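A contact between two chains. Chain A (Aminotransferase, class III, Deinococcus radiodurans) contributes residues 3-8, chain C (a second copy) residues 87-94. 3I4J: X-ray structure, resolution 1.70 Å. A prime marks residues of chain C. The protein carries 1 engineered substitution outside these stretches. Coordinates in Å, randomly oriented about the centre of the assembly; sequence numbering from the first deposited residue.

Chain A 3-8: NVFYRS
Chain C, residues 87-94: LPTFRFWA

A peptide without regular secondary structure can still be fixed to a neighbouring chain if its polar groups find partners in sequence, and this contact between two copies of a class III aminotransferase illustrates the principle. Chain A contributes residues 3-8, with neither helix nor strand; chain C offers a type I turn from Leu87′ to Phe90′, closed by Phe90′ N to Leu87′ O at 3.0 Å, followed by a strand beginning at Arg91′. The two segments run in nearly the same direction, 21° apart, and bury 517 Å² between them.

The register is set by a single beta bridge, Val4 with Phe92′, their CA atoms 5.0 Å apart; the nearest CA atoms across the contact are Phe5 CA and Arg91′ CA, 4.7 Å apart. As in a parallel pairing, one residue serves both neighbours of its partner: Phe92′ N donates to Asn3 O (2.8 Å, 169°), and Phe92′ O accepts from Phe5 N (2.8 Å, 158°). Asn3 O also receives a CA-H...O contact from Arg91′ CA at 3.3 Å. Val4 and Phe5 are extended, with phi/psi of -84/133 and -85/95, and Phe92′ matches them at -94/120.

Side chains satisfy backbone acceptors on both chains. Asn3, chi1 m and chi2 79°, brings its amide nitrogen to the turn, where Asn3 ND2 donates to Pro88′ O (2.7 Å, 148°) and to Phe90′ O (3.0 Å, 168°), so one NH2 group ties together two carbonyls of the turn region. In the reverse sense, Arg91′ (m, m, t, chi4 156°) reaches back to chain A, and Arg91′ NH1 donates to Val4 O at 2.9 Å and 158°. That oxygen lies near the guanidinium plane, as suits an N-H donor. Tyr6, chi1 m, points its CA-to-CB bond away, yet its ring returns to place Tyr6 CE2 4.0 Å from Arg91′ NH1; its hydroxyl is bonded elsewhere in the structure.

Apolar packing accompanies this polar network. Phe5 and Trp93′, both chi1 t, meet with Phe5 CB 3.8 Å from Trp93′ CB, and the indole turns its edge toward the phenyl face, the Phe5 ring and Trp93′ five-membered ring centroids 5.7 Å apart and the planes at 64°. Phe5 CD1 also lies 3.9 Å from Arg91′ CB. Arg7 (m, t, t, chi4 -137°) sets its CG 3.6 Å from Trp93′ CZ3, and Trp93′ CH2 sits over one face of its guanidinium. Arg7 NH1 and NH2, like Trp93′ NE1, have hydrogen-bond partners elsewhere.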

# COMPACT_ATOMS: atom_id res chain seq x y z
N ASN A 3 19.18 3.27 12.39
CA ASN A 3 17.80 3.37 12.95
C ASN A 3 16.78 2.59 12.14
O ASN A 3 15.57 2.79 12.28
CB ASN A 3 17.34 4.83 13.01
CG ASN A 3 18.06 5.62 14.09
OD1 ASN A 3 19.20 6.05 13.91
ND2 ASN A 3 17.39 5.81 15.22
N VAL A 4 17.26 1.68 11.29
CA VAL A 4 16.35 0.88 10.47
C VAL A 4 15.83 -0.36 11.20
O VAL A 4 16.59 -1.10 11.83
CB VAL A 4 17.04 0.43 9.16
CG1 VAL A 4 16.09 -0.45 8.34
CG2 VAL A 4 17.48 1.64 8.36
N PHE A 5 14.51 -0.58 11.12
CA PHE A 5 13.89 -1.74 11.74
C PHE A 5 14.04 -2.87 10.72
O PHE A 5 13.22 -2.99 9.81
CB PHE A 5 12.41 -1.48 12.02
CG PHE A 5 11.75 -2.50 12.93
CD1 PHE A 5 11.10 -2.09 14.09
CD2 PHE A 5 11.76 -3.86 12.61
CE1 PHE A 5 10.47 -3.02 14.92
CE2 PHE A 5 11.13 -4.79 13.43
CZ PHE A 5 10.48 -4.36 14.59
N TYR A 6 15.09 -3.67 10.86
CA TYR A 6 15.31 -4.77 9.93
C TYR A 6 14.27 -5.86 10.12
O TYR A 6 13.66 -5.96 11.19
CB TYR A 6 16.72 -5.34 10.11
CG TYR A 6 17.81 -4.36 9.74
CD1 TYR A 6 18.05 -4.03 8.40
CD2 TYR A 6 18.58 -3.74 10.71
CE1 TYR A 6 19.03 -3.10 8.05
CE2 TYR A 6 19.56 -2.82 10.38
CZ TYR A 6 19.78 -2.49 9.05
OH TYR A 6 20.75 -1.57 8.73
N ARG A 7 14.05 -6.65 9.08
CA ARG A 7 13.06 -7.72 9.13
C ARG A 7 13.47 -8.88 10.02
O ARG A 7 12.62 -9.64 10.48
CB ARG A 7 12.79 -8.22 7.72
CG ARG A 7 12.19 -7.18 6.81
CD ARG A 7 11.92 -7.75 5.43
NE ARG A 7 11.22 -6.80 4.58
CZ ARG A 7 10.21 -7.14 3.79
NH1 ARG A 7 9.80 -8.40 3.76
NH2 ARG A 7 9.62 -6.23 3.03
N SER A 8 14.77 -9.01 10.27
CA SER A 8 15.28 -10.09 11.10
C SER A 8 16.70 -9.79 11.54
O SER A 8 17.25 -8.75 11.19
CB SER A 8 15.27 -11.42 10.33
OG SER A 8 16.34 -11.47 9.41
N LEU C 87 12.54 10.96 18.73
CA LEU C 87 12.69 9.56 19.12
C LEU C 87 13.96 9.08 18.43
O LEU C 87 13.95 8.08 17.72
CB LEU C 87 11.49 8.75 18.62
CG LEU C 87 10.10 9.22 19.08
CD1 LEU C 87 9.02 8.37 18.43
CD2 LEU C 87 10.01 9.11 20.61
N PRO C 88 15.09 9.77 18.67
CA PRO C 88 16.39 9.44 18.07
C PRO C 88 16.90 8.00 18.12
O PRO C 88 17.67 7.59 17.24
CB PRO C 88 17.34 10.42 18.74
CG PRO C 88 16.73 10.62 20.09
CD PRO C 88 15.26 10.77 19.74
N THR C 89 16.49 7.22 19.11
CA THR C 89 16.95 5.84 19.23
C THR C 89 15.98 4.82 18.67
O THR C 89 16.29 3.63 18.62
CB THR C 89 17.19 5.46 20.71
OG1 THR C 89 15.94 5.47 21.41
CG2 THR C 89 18.15 6.44 21.37
N PHE C 90 14.80 5.27 18.24
CA PHE C 90 13.79 4.35 17.72
C PHE C 90 14.10 3.77 16.34
O PHE C 90 14.84 4.36 15.55
CB PHE C 90 12.42 5.04 17.70
CG PHE C 90 11.76 5.13 19.05
CD1 PHE C 90 12.49 5.50 20.18
CD2 PHE C 90 10.40 4.85 19.19
CE1 PHE C 90 11.88 5.60 21.43
CE2 PHE C 90 9.78 4.94 20.44
CZ PHE C 90 10.52 5.32 21.56
N ARG C 91 13.52 2.60 16.08
CA ARG C 91 13.71 1.86 14.83
C ARG C 91 12.53 2.05 13.89
O ARG C 91 11.39 1.86 14.28
CB ARG C 91 13.89 0.38 15.14
CG ARG C 91 15.16 0.06 15.91
CD ARG C 91 16.37 0.03 14.99
NE ARG C 91 17.59 -0.33 15.72
CZ ARG C 91 18.66 -0.88 15.16
NH1 ARG C 91 18.68 -1.15 13.86
NH2 ARG C 91 19.72 -1.16 15.90
N PHE C 92 12.84 2.41 12.65
CA PHE C 92 11.84 2.69 11.63
C PHE C 92 11.51 1.49 10.73
O PHE C 92 12.37 0.95 10.04
CB PHE C 92 12.32 3.86 10.76
CG PHE C 92 11.35 4.26 9.67
CD1 PHE C 92 10.04 4.60 9.97
CD2 PHE C 92 11.77 4.29 8.34
CE1 PHE C 92 9.15 4.98 8.97
CE2 PHE C 92 10.88 4.66 7.33
CZ PHE C 92 9.57 5.01 7.64
N TRP C 93 10.24 1.11 10.76
CA TRP C 93 9.72 0.01 9.95
C TRP C 93 8.90 0.70 8.85
O TRP C 93 7.80 1.20 9.11
CB TRP C 93 8.83 -0.90 10.80
CG TRP C 93 8.06 -1.92 10.02
CD1 TRP C 93 6.71 -1.99 9.87
CD2 TRP C 93 8.61 -3.03 9.29
NE1 TRP C 93 6.37 -3.08 9.10
CE2 TRP C 93 7.52 -3.73 8.72
CE3 TRP C 93 9.91 -3.50 9.06
CZ2 TRP C 93 7.69 -4.88 7.95
CZ3 TRP C 93 10.08 -4.64 8.28
CH2 TRP C 93 8.97 -5.32 7.74
N ALA C 94 9.45 0.73 7.64
CA ALA C 94 8.79 1.40 6.53
C ALA C 94 7.82 0.50 5.77
O ALA C 94 8.12 -0.66 5.50
CB ALA C 94 9.85 1.95 5.56